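Long-range contacts in endonuclease II (Enterobacteria phage t4, PDB 2WSH), which nicks and cleaves cytosine-containing double-stranded host DNA at specific sequences as a homotetrameric, magnesium-dependent GIY-YIG endonuclease: residues L34-Y44 and I55-N66; Y100-S108 and I118-F128. The protein carries 1 engineered substitution. All coordinates share one frame; numbering follows the deposited sequence.

Contact 1: L34-Y44 and I55-N66; sequences LSIPNKYNVIY and IGKTKNLRKRIN. With PO4 (phosphate ion), chain E.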
loop_
_atom_site.group_PDB
_atom_site.type_symbol
_atom_site.label_atom_id
_atom_site.label_comp_id
_atom_site.label_asym_id
_atom_site.label_seq_id
_atom_site.Cartn_x
_atom_site.Cartn_y
_atom_site.Cartn_z
ATOM N N LEU A 34 4.345 23.463 28.555
ATOM C CA LEU A 34 3.559 22.301 28.185
ATOM C C LEU A 34 4.231 21.012 28.636
ATOM O O LEU A 34 5.328 20.679 28.183
ATOM C CB LEU A 34 3.349 22.267 26.672
ATOM C CG LEU A 34 2.839 23.559 26.035
ATOM C CD1 LEU A 34 2.819 23.424 24.525
ATOM C CD2 LEU A 34 1.460 23.925 26.570
ATOM N N SER A 35 3.570 20.293 29.537
ATOM C CA SER A 35 4.024 18.966 29.920
ATOM C C SER A 35 3.236 17.948 29.108
ATOM O O SER A 35 2.091 17.628 29.430
ATOM C CB SER A 35 3.838 18.736 31.421
ATOM O OG SER A 35 4.707 17.717 31.889
ATOM N N ILE A 36 3.853 17.458 28.039
ATOM C CA ILE A 36 3.179 16.569 27.104
ATOM C C ILE A 36 4.171 15.588 26.492
ATOM O O ILE A 36 5.311 15.952 26.204
ATOM C CB ILE A 36 2.512 17.370 25.971
ATOM C CG1 ILE A 36 3.496 18.397 25.407
ATOM C CG2 ILE A 36 1.253 18.063 26.471
ATOM C CD1 ILE A 36 2.851 19.458 24.541
ATOM N N PRO A 37 3.742 14.333 26.299
ATOM C CA PRO A 37 4.595 13.354 25.620
ATOM C C PRO A 37 4.704 13.744 24.157
ATOM O O PRO A 37 3.899 14.540 23.675
ATOM C CB PRO A 37 3.808 12.045 25.752
ATOM C CG PRO A 37 2.744 12.306 26.778
ATOM C CD PRO A 37 2.440 13.763 26.678
ATOM N N ASN A 38 5.687 13.217 23.440
ATOM C CA ASN A 38 5.815 13.595 22.040
ATOM C C ASN A 38 4.965 12.719 21.127
ATOM O O ASN A 38 4.597 11.598 21.476
ATOM C CB ASN A 38 7.275 13.624 21.585
ATOM C CG ASN A 38 7.539 14.709 20.551
ATOM O OD1 ASN A 38 8.670 15.166 20.388
ATOM N ND2 ASN A 38 6.489 15.134 19.856
ATOM N N LYS A 39 4.654 13.258 19.958
ATOM C CA LYS A 39 3.761 12.623 19.008
ATOM C C LYS A 39 4.285 12.971 17.622
ATOM O O LYS A 39 4.443 14.143 17.290
ATOM C CB LYS A 39 2.327 13.116 19.211
ATOM C CG LYS A 39 1.264 12.186 18.647
ATOM C CD LYS A 39 -0.039 12.318 19.414
ATOM C CE LYS A 39 -0.049 11.439 20.658
ATOM N NZ LYS A 39 -0.359 10.014 20.333
ATOM N N TYR A 40 4.577 11.947 16.826
ATOM C CA TYR A 40 5.256 12.143 15.553
ATOM C C TYR A 40 4.373 11.769 14.372
ATOM O O TYR A 40 3.503 10.906 14.484
ATOM C CB TYR A 40 6.540 11.313 15.508
ATOM C CG TYR A 40 7.405 11.443 16.742
ATOM C CD1 TYR A 40 8.353 12.453 16.847
ATOM C CD2 TYR A 40 7.273 10.555 17.802
ATOM C CE1 TYR A 40 9.147 12.576 17.977
ATOM C CE2 TYR A 40 8.061 10.670 18.936
ATOM C CZ TYR A 40 8.997 11.681 19.017
ATOM O OH TYR A 40 9.780 11.797 20.142
ATOM N N ASN A 41 4.603 12.430 13.242
ATOM C CA ASN A 41 3.967 12.049 11.986
ATOM C C ASN A 41 2.441 12.122 12.043
ATOM O O ASN A 41 1.757 11.118 11.853
ATOM C CB ASN A 41 4.413 10.639 11.595
ATOM C CG ASN A 41 4.239 10.355 10.119
ATOM O OD1 ASN A 41 4.161 9.199 9.706
ATOM N ND2 ASN A 41 4.179 11.411 9.312
ATOM N N VAL A 42 1.906 13.310 12.304
ATOM C CA VAL A 42 0.465 13.455 12.474
ATOM C C VAL A 42 -0.124 14.622 11.693
ATOM O O VAL A 42 0.577 15.567 11.318
ATOM C CB VAL A 42 0.088 13.677 13.955
ATOM C CG1 VAL A 42 0.515 12.490 14.806
ATOM C CG2 VAL A 42 0.716 14.966 14.464
ATOM N N ILE A 43 -1.426 14.538 11.456
ATOM C CA ILE A 43 -2.211 15.695 11.069
ATOM C C ILE A 43 -2.645 16.338 12.370
ATOM O O ILE A 43 -3.134 15.657 13.270
ATOM C CB ILE A 43 -3.459 15.291 10.274
ATOM C CG1 ILE A 43 -3.061 14.726 8.910
ATOM C CG2 ILE A 43 -4.413 16.475 10.125
ATOM C CD1 ILE A 43 -2.276 15.700 8.052
ATOM N N TYR A 44 -2.438 17.641 12.499
ATOM C CA TYR A 44 -2.918 18.317 13.692
ATOM C C TYR A 44 -3.995 19.334 13.366
ATOM O O TYR A 44 -4.074 19.838 12.250
ATOM C CB TYR A 44 -1.773 18.916 14.515
ATOM C CG TYR A 44 -1.089 20.139 13.941
ATOM C CD1 TYR A 44 -1.500 21.416 14.300
ATOM C CD2 TYR A 44 -0.005 20.016 13.081
ATOM C CE1 TYR A 44 -0.865 22.539 13.806
ATOM C CE2 TYR A 44 0.635 21.137 12.575
ATOM C CZ TYR A 44 0.198 22.393 12.946
ATOM O OH TYR A 44 0.823 23.513 12.459
ATOM N N ILE A 55 -5.756 23.125 9.736
ATOM C CA ILE A 55 -5.240 21.769 9.605
ATOM C C ILE A 55 -3.775 21.842 9.201
ATOM O O ILE A 55 -3.438 22.430 8.174
ATOM C CB ILE A 55 -5.999 20.972 8.528
ATOM C CG1 ILE A 55 -7.411 20.631 9.000
ATOM C CG2 ILE A 55 -5.241 19.691 8.178
ATOM C CD1 ILE A 55 -7.447 19.564 10.070
ATOM N N GLY A 56 -2.905 21.265 10.022
ATOM C CA GLY A 56 -1.489 21.223 9.714
ATOM C C GLY A 56 -0.963 19.803 9.663
ATOM O O GLY A 56 -1.661 18.861 10.033
ATOM N N LYS A 57 0.268 19.644 9.194
ATOM C CA LYS A 57 0.943 18.354 9.271
ATOM C C LYS A 57 2.317 18.569 9.882
ATOM O O LYS A 57 2.900 19.642 9.732
ATOM C CB LYS A 57 1.061 17.721 7.885
ATOM C CG LYS A 57 1.896 18.528 6.907
ATOM C CD LYS A 57 1.866 17.911 5.515
ATOM C CE LYS A 57 2.739 18.694 4.537
ATOM N NZ LYS A 57 2.580 18.203 3.137
ATOM N N THR A 58 2.834 17.558 10.579
ATOM C CA THR A 58 4.131 17.686 11.240
ATOM C C THR A 58 4.795 16.342 11.544
ATOM O O THR A 58 4.122 15.351 11.834
ATOM C CB THR A 58 4.024 18.497 12.544
ATOM O OG1 THR A 58 5.331 18.690 13.105
ATOM C CG2 THR A 58 3.145 17.776 13.555
ATOM N N LYS A 59 6.123 16.324 11.475
ATOM C CA LYS A 59 6.902 15.146 11.842
ATOM C C LYS A 59 7.049 15.055 13.360
ATOM O O LYS A 59 7.419 14.009 13.894
ATOM C CB LYS A 59 8.294 15.211 11.206
ATOM C CG LYS A 59 8.320 15.148 9.687
ATOM C CD LYS A 59 9.641 15.703 9.161
ATOM C CE LYS A 59 9.704 15.720 7.637
ATOM N NZ LYS A 59 10.301 14.476 7.067
ATOM N N ASN A 60 6.755 16.157 14.049
ATOM C CA ASN A 60 7.016 16.267 15.482
ATOM C C ASN A 60 6.138 17.330 16.141
ATOM O O ASN A 60 6.449 18.522 16.102
ATOM C CB ASN A 60 8.498 16.584 15.708
ATOM C CG ASN A 60 8.893 16.547 17.170
ATOM O OD1 ASN A 60 8.074 16.775 18.059
ATOM N ND2 ASN A 60 10.168 16.281 17.425
ATOM N N LEU A 61 5.052 16.889 16.766
ATOM C CA LEU A 61 4.022 17.807 17.248
ATOM C C LEU A 61 4.440 18.636 18.458
ATOM O O LEU A 61 4.092 19.817 18.561
ATOM C CB LEU A 61 2.725 17.050 17.547
ATOM C CG LEU A 61 1.512 17.910 17.902
ATOM C CD1 LEU A 61 1.208 18.898 16.785
ATOM C CD2 LEU A 61 0.303 17.028 18.189
ATOM N N ARG A 62 5.180 18.028 19.379
ATOM C CA ARG A 62 5.615 18.758 20.562
ATOM C C ARG A 62 6.509 19.919 20.140
ATOM O O ARG A 62 6.428 21.017 20.694
ATOM C CB ARG A 62 6.342 17.841 21.553
ATOM C CG ARG A 62 6.540 18.470 22.927
ATOM C CD ARG A 62 7.123 17.486 23.926
ATOM N NE ARG A 62 8.504 17.133 23.608
ATOM C CZ ARG A 62 9.240 16.284 24.320
ATOM N NH1 ARG A 62 8.727 15.697 25.392
ATOM N NH2 ARG A 62 10.490 16.020 23.958
ATOM N N LYS A 63 7.360 19.676 19.150
ATOM C CA LYS A 63 8.222 20.730 18.630
ATOM C C LYS A 63 7.430 21.846 17.952
ATOM O O LYS A 63 7.702 23.025 18.174
ATOM C CB LYS A 63 9.278 20.167 17.676
ATOM C CG LYS A 63 10.624 19.908 18.339
ATOM C CD LYS A 63 11.710 19.606 17.316
ATOM C CE LYS A 63 12.002 20.814 16.432
ATOM N NZ LYS A 63 13.187 20.586 15.556
ATOM N N ARG A 64 6.449 21.467 17.137
ATOM C CA ARG A 64 5.633 22.434 16.405
ATOM C C ARG A 64 4.833 23.343 17.337
ATOM O O ARG A 64 4.791 24.559 17.143
ATOM C CB ARG A 64 4.690 21.716 15.435
ATOM C CG ARG A 64 3.910 22.642 14.507
ATOM C CD ARG A 64 4.825 23.342 13.507
ATOM N NE ARG A 64 5.787 22.422 12.906
ATOM C CZ ARG A 64 5.554 21.680 11.828
ATOM N NH1 ARG A 64 4.382 21.735 11.211
ATOM N NH2 ARG A 64 6.498 20.874 11.367
ATOM N N ILE A 65 4.195 22.753 18.342
ATOM C CA ILE A 65 3.414 23.522 19.300
ATOM C C ILE A 65 4.306 24.478 20.085
ATOM O O ILE A 65 3.976 25.654 20.251
ATOM C CB ILE A 65 2.637 22.627 20.287
ATOM C CG1 ILE A 65 1.749 21.635 19.530
ATOM C CG2 ILE A 65 1.808 23.482 21.234
ATOM C CD1 ILE A 65 1.134 22.206 18.284
ATOM N N ASN A 66 5.435 23.971 20.568
ATOM C CA ASN A 66 6.376 24.805 21.310
ATOM C C ASN A 66 6.924 25.963 20.470
ATOM O O ASN A 66 7.234 27.029 21.000
ATOM C CB ASN A 66 7.510 23.960 21.898
ATOM C CG ASN A 66 7.146 23.360 23.241
ATOM O OD1 ASN A 66 7.438 22.199 23.518
ATOM N ND2 ASN A 66 6.494 24.152 24.082
HETATM P P PO4 E . 2.984 24.224 9.801
HETATM O O1 PO4 E . 1.609 23.954 9.239
HETATM O O2 PO4 E . 4.014 23.415 9.047
HETATM O O3 PO4 E . 3.333 25.692 9.706
HETATM O O4 PO4 E . 2.960 23.811 11.251
HETATM O O HOH W 1 6.496 24.317 26.962
#

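Contact 2: Y100-S108 and I118-F128; sequences YARQCFNLS and IATIDLEAPLF. Engineered in segment 118-128: Ala-125 (natural residue Glu).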
loop_
_atom_site.group_PDB
_atom_site.type_symbol
_atom_site.label_atom_id
_atom_site.label_comp_id
_atom_site.label_asym_id
_atom_site.label_seq_id
_atom_site.Cartn_x
_atom_site.Cartn_y
_atom_site.Cartn_z
ATOM N N TYR A 100 -5.532 19.246 18.415
ATOM C CA TYR A 100 -5.848 17.830 18.290
ATOM C C TYR A 100 -4.847 17.171 17.350
ATOM O O TYR A 100 -4.272 17.829 16.486
ATOM C CB TYR A 100 -7.254 17.642 17.727
ATOM C CG TYR A 100 -8.370 17.957 18.695
ATOM C CD1 TYR A 100 -9.167 16.944 19.217
ATOM C CD2 TYR A 100 -8.635 19.265 19.080
ATOM C CE1 TYR A 100 -10.196 17.226 20.098
ATOM C CE2 TYR A 100 -9.660 19.556 19.962
ATOM C CZ TYR A 100 -10.436 18.532 20.467
ATOM O OH TYR A 100 -11.458 18.814 21.343
ATOM N N ALA A 101 -4.649 15.867 17.507
ATOM C CA ALA A 101 -3.743 15.134 16.632
ATOM C C ALA A 101 -4.405 13.888 16.066
ATOM O O ALA A 101 -5.087 13.160 16.785
ATOM C CB ALA A 101 -2.476 14.764 17.376
ATOM N N ARG A 102 -4.194 13.649 14.775
ATOM C CA ARG A 102 -4.648 12.424 14.127
ATOM C C ARG A 102 -3.436 11.639 13.644
ATOM O O ARG A 102 -2.717 12.082 12.751
ATOM C CB ARG A 102 -5.581 12.738 12.960
ATOM C CG ARG A 102 -5.819 11.561 12.020
ATOM C CD ARG A 102 -6.796 11.927 10.903
ATOM N NE ARG A 102 -6.753 10.972 9.797
ATOM C CZ ARG A 102 -7.571 9.932 9.666
ATOM N NH1 ARG A 102 -8.519 9.706 10.567
ATOM N NH2 ARG A 102 -7.447 9.121 8.625
ATOM N N GLN A 103 -3.201 10.479 14.247
ATOM C CA GLN A 103 -1.994 9.710 13.950
ATOM C C GLN A 103 -1.994 9.175 12.525
ATOM O O GLN A 103 -2.932 8.500 12.104
ATOM C CB GLN A 103 -1.821 8.559 14.941
ATOM C CG GLN A 103 -0.503 7.803 14.784
ATOM C CD GLN A 103 0.712 8.665 15.073
ATOM O OE1 GLN A 103 0.899 9.140 16.193
ATOM N NE2 GLN A 103 1.554 8.859 14.065
ATOM N N CYS A 104 -0.937 9.489 11.786
ATOM C CA CYS A 104 -0.763 8.949 10.444
ATOM C C CYS A 104 0.417 7.979 10.430
ATOM O O CYS A 104 1.085 7.793 11.444
ATOM C CB CYS A 104 -0.559 10.073 9.425
ATOM S SG CYS A 104 -2.051 11.057 9.071
ATOM N N PHE A 105 0.675 7.366 9.280
ATOM C CA PHE A 105 1.700 6.335 9.195
ATOM C C PHE A 105 2.483 6.439 7.896
ATOM O O PHE A 105 2.345 7.407 7.147
ATOM C CB PHE A 105 1.053 4.954 9.296
ATOM C CG PHE A 105 0.015 4.704 8.246
ATOM C CD1 PHE A 105 0.318 3.962 7.118
ATOM C CD2 PHE A 105 -1.256 5.233 8.374
ATOM C CE1 PHE A 105 -0.631 3.740 6.145
ATOM C CE2 PHE A 105 -2.210 5.014 7.405
ATOM C CZ PHE A 105 -1.896 4.267 6.289
ATOM N N ASN A 106 3.305 5.431 7.628
ATOM C CA ASN A 106 4.106 5.407 6.412
ATOM C C ASN A 106 3.856 4.176 5.552
ATOM O O ASN A 106 3.594 3.088 6.063
ATOM C CB ASN A 106 5.589 5.532 6.756
ATOM C CG ASN A 106 5.945 6.912 7.270
ATOM O OD1 ASN A 106 6.135 7.846 6.493
ATOM N ND2 ASN A 106 6.032 7.047 8.587
ATOM N N LEU A 107 3.925 4.362 4.240
ATOM C CA LEU A 107 3.782 3.262 3.300
ATOM C C LEU A 107 5.023 3.185 2.423
ATOM O O LEU A 107 5.519 4.203 1.937
ATOM C CB LEU A 107 2.531 3.451 2.441
ATOM C CG LEU A 107 1.205 3.333 3.192
ATOM C CD1 LEU A 107 0.063 3.903 2.363
ATOM C CD2 LEU A 107 0.941 1.884 3.545
ATOM N N SER A 108 5.529 1.975 2.235
ATOM C CA SER A 108 6.724 1.773 1.436
ATOM C C SER A 108 6.524 0.656 0.433
ATOM O O SER A 108 5.796 -0.302 0.685
ATOM C CB SER A 108 7.928 1.461 2.322
ATOM O OG SER A 108 8.427 2.646 2.918
ATOM N N ILE A 118 5.899 6.914 1.148
ATOM C CA ILE A 118 4.998 8.047 1.331
ATOM C C ILE A 118 4.527 8.160 2.779
ATOM O O ILE A 118 4.082 7.180 3.376
ATOM C CB ILE A 118 3.765 7.951 0.416
ATOM C CG1 ILE A 118 2.860 9.172 0.608
ATOM C CG2 ILE A 118 2.982 6.685 0.697
ATOM C CD1 ILE A 118 3.518 10.483 0.245
ATOM N N ALA A 119 4.650 9.355 3.348
ATOM C CA ALA A 119 4.043 9.649 4.636
ATOM C C ALA A 119 2.607 10.057 4.356
ATOM O O ALA A 119 2.363 10.972 3.570
ATOM C CB ALA A 119 4.792 10.771 5.336
ATOM N N THR A 120 1.653 9.378 4.983
ATOM C CA THR A 120 0.249 9.611 4.662
ATOM C C THR A 120 -0.236 11.009 5.053
ATOM O O THR A 120 -1.244 11.478 4.531
ATOM C CB THR A 120 -0.681 8.543 5.277
ATOM O OG1 THR A 120 -0.608 8.605 6.705
ATOM C CG2 THR A 120 -0.286 7.153 4.802
ATOM N N ILE A 121 0.466 11.678 5.966
ATOM C CA ILE A 121 0.124 13.069 6.258
ATOM C C ILE A 121 0.167 13.885 4.970
ATOM O O ILE A 121 -0.630 14.801 4.783
ATOM C CB ILE A 121 1.061 13.723 7.296
ATOM C CG1 ILE A 121 2.524 13.603 6.855
ATOM C CG2 ILE A 121 0.856 13.105 8.671
ATOM C CD1 ILE A 121 3.476 14.453 7.669
ATOM N N ASP A 122 1.096 13.539 4.084
ATOM C CA ASP A 122 1.235 14.239 2.811
ATOM C C ASP A 122 0.017 14.031 1.923
ATOM O O ASP A 122 -0.298 14.872 1.080
ATOM C CB ASP A 122 2.500 13.788 2.083
ATOM C CG ASP A 122 3.753 14.393 2.670
ATOM O OD1 ASP A 122 3.636 15.371 3.436
ATOM O OD2 ASP A 122 4.856 13.894 2.363
ATOM N N LEU A 123 -0.666 12.909 2.123
ATOM C CA LEU A 123 -1.868 12.582 1.362
ATOM C C LEU A 123 -3.129 13.154 2.000
ATOM O O LEU A 123 -4.077 13.514 1.306
ATOM C CB LEU A 123 -2.033 11.067 1.256
ATOM C CG LEU A 123 -1.020 10.267 0.440
ATOM C CD1 LEU A 123 -1.359 8.783 0.519
ATOM C CD2 LEU A 123 -1.002 10.747 -1.001
ATOM N N GLU A 124 -3.141 13.218 3.328
ATOM C CA GLU A 124 -4.356 13.557 4.059
ATOM C C GLU A 124 -4.581 15.059 4.218
ATOM O O GLU A 124 -5.710 15.535 4.118
ATOM C CB GLU A 124 -4.363 12.875 5.430
ATOM C CG GLU A 124 -4.576 11.370 5.369
ATOM C CD GLU A 124 -5.072 10.799 6.681
ATOM O OE1 GLU A 124 -5.155 11.557 7.669
ATOM O OE2 GLU A 124 -5.381 9.591 6.723
ATOM N N ALA A 125 -3.509 15.802 4.469
ATOM C CA ALA A 125 -3.624 17.238 4.696
ATOM C C ALA A 125 -4.392 17.947 3.582
ATOM O O ALA A 125 -5.321 18.703 3.861
ATOM C CB ALA A 125 -2.250 17.868 4.903
ATOM N N PRO A 126 -4.007 17.712 2.313
ATOM C CA PRO A 126 -4.723 18.333 1.192
ATOM C C PRO A 126 -6.212 18.006 1.203
ATOM O O PRO A 126 -7.029 18.859 0.848
ATOM C CB PRO A 126 -4.071 17.693 -0.039
ATOM C CG PRO A 126 -2.715 17.311 0.413
ATOM C CD PRO A 126 -2.843 16.933 1.857
ATOM N N LEU A 127 -6.557 16.786 1.601
ATOM C CA LEU A 127 -7.950 16.341 1.590
ATOM C C LEU A 127 -8.764 16.932 2.741
ATOM O O LEU A 127 -9.952 17.210 2.588
ATOM C CB LEU A 127 -8.031 14.814 1.607
ATOM C CG LEU A 127 -7.529 14.100 0.349
ATOM C CD1 LEU A 127 -7.549 12.602 0.553
ATOM C CD2 LEU A 127 -8.360 14.490 -0.872
ATOM N N PHE A 128 -8.128 17.110 3.896
ATOM C CA PHE A 128 -8.792 17.749 5.025
ATOM C C PHE A 128 -9.042 19.224 4.724
ATOM O O PHE A 128 -10.095 19.768 5.052
ATOM C CB PHE A 128 -7.958 17.614 6.299
ATOM C CG PHE A 128 -8.183 16.323 7.037
ATOM C CD1 PHE A 128 -9.428 16.018 7.555
ATOM C CD2 PHE A 128 -7.148 15.422 7.214
ATOM C CE1 PHE A 128 -9.643 14.833 8.240
ATOM C CE2 PHE A 128 -7.353 14.231 7.899
ATOM C CZ PHE A 128 -8.602 13.940 8.410
#

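Contact 1: L34-Y44 and I55-N66
Val-42 and Tyr-44 form hydrogen-bonded antiparallel pairs with Thr-58 and Gly-56, the short strand axes 42-44 and 55-58 passing 4.6 Å apart at 150°. This is the beta hairpin 42-48/51-58 of the GIY-YIG catalytic domain; Gly-56 closes a Tyr-Ile-Gly sequence, consistent with the family motif. Asn-41 and Val-42 both face Thr-58, a G1 beta bulge, and beyond it Leu-61 N, in the first helical turn, reaches Lys-39 O at 2.9 Å. The Tyr-44 ring lies over Gly-56, whose CA is 3.9 Å from the ring centroid and 23° off the normal, a CH-pi contact. A chi1 of 72° sets CG between backbone N and carbonyl carbon, which folds the ring across the neighbouring strand. Tyr-44 OH and Arg-64 NH1 both approach phosphate O4 at 2.5 Å, too short to carry detail. In the one of two Arg-64 conformers described, NH1 also makes a bent bond to Lys-57 O at 3.0 Å. The phosphate, probably from the crystallisation liquor, is held further by Tyr-54 and Lys-83, consistent with a pocket for the DNA backbone. Asn-60 caps the helix, its OD1 accepting from Lys-63 N at 3.2 Å. At the start of segment 34-44, Leu-34 CD1 presses unusually tightly on Ile-65 CG2, at 3.4 Å. Strand 97-111 flanks strand 42-48, helix 121-132 packs on Ile-43 and Ile-55, and strand 18-23 touches Leu-34, Ile-36 and Leu-61.

Contact 2: Y100-S108 and I118-F128
Leu-107 and Ile-118 form a hydrogen-bonded antiparallel pair, and Asn-106 with Ala-119 the non-hydrogen-bonded pair beside it, with CA atoms 4.6 Å apart. Thr-120 N extends this pairing to Phe-105 O at 3.0 Å, after which hairpin 97-111/114-119 leads into the last helix of the GIY-YIG domain, which runs on to 132; strand 100-103 lies on the other side of the loop at Cys-104 and Phe-105. Thr-120 meets Phe-105 twice. Its OG1 accepts from Phe-105 N at 3.1 Å, and its methyl CG2 sits over one face of the Phe-105 ring, 3.7 Å from the centroid and 14° off the normal, a CH-pi contact. Although the Phe-105 CB points away, its chi1 of 58° swings the ring back over Thr-120. Further along, Arg-102 extends from CG to NE and grips Glu-124 side-on: NE binds OE1 at 2.7 Å and NH2 binds OE2 at 2.8 Å, the latter with an N-H...O angle of 178°. With one bond to each oxygen, both met on the syn side, the salt bridge restrains rotation of both groups. Cys-104 CB meets Ile-121 CG2 at 3.4 Å, a tighter than usual contact at the helix start. Phe-128 CZ lies 3.7 Å from Arg-102 CD, and its ring meets Tyr-15 and Phe-17 edge-to-face. Engineered Ala-125, naturally glutamate, packs on Ile-43 of strand 42-48. Glu-112 of the fourth subunit adds a second carboxylate to Arg-102, while residues 106-108 pair with a strand of the third subunit, carrying the sheet across the tetramer interface.

Contacts 1 and 2 follow in series along the chain and meet in one sheet, where strands 42-48 and 97-111 are neighbours: Ile-43 O lies 2.7 Å from Arg-102 N, a probable hydrogen bond. Each couples a beta hairpin to the helix after it. Contact 1 is more central, about 7 Å between its centre and that of the chain, and buries 1001 Å², yet five of its 21 touching residues are exposed; contact 2, about 13 Å out, buries 515 Å² with none of its 11 exposed in the tetramer. Contact 1 brings a tyrosine and an arginine onto phosphate, whereas contact 2 pairs a buried arginine with a glutamate beside other subunits. Lys-57 joins them through its salt bridge to Asp-122.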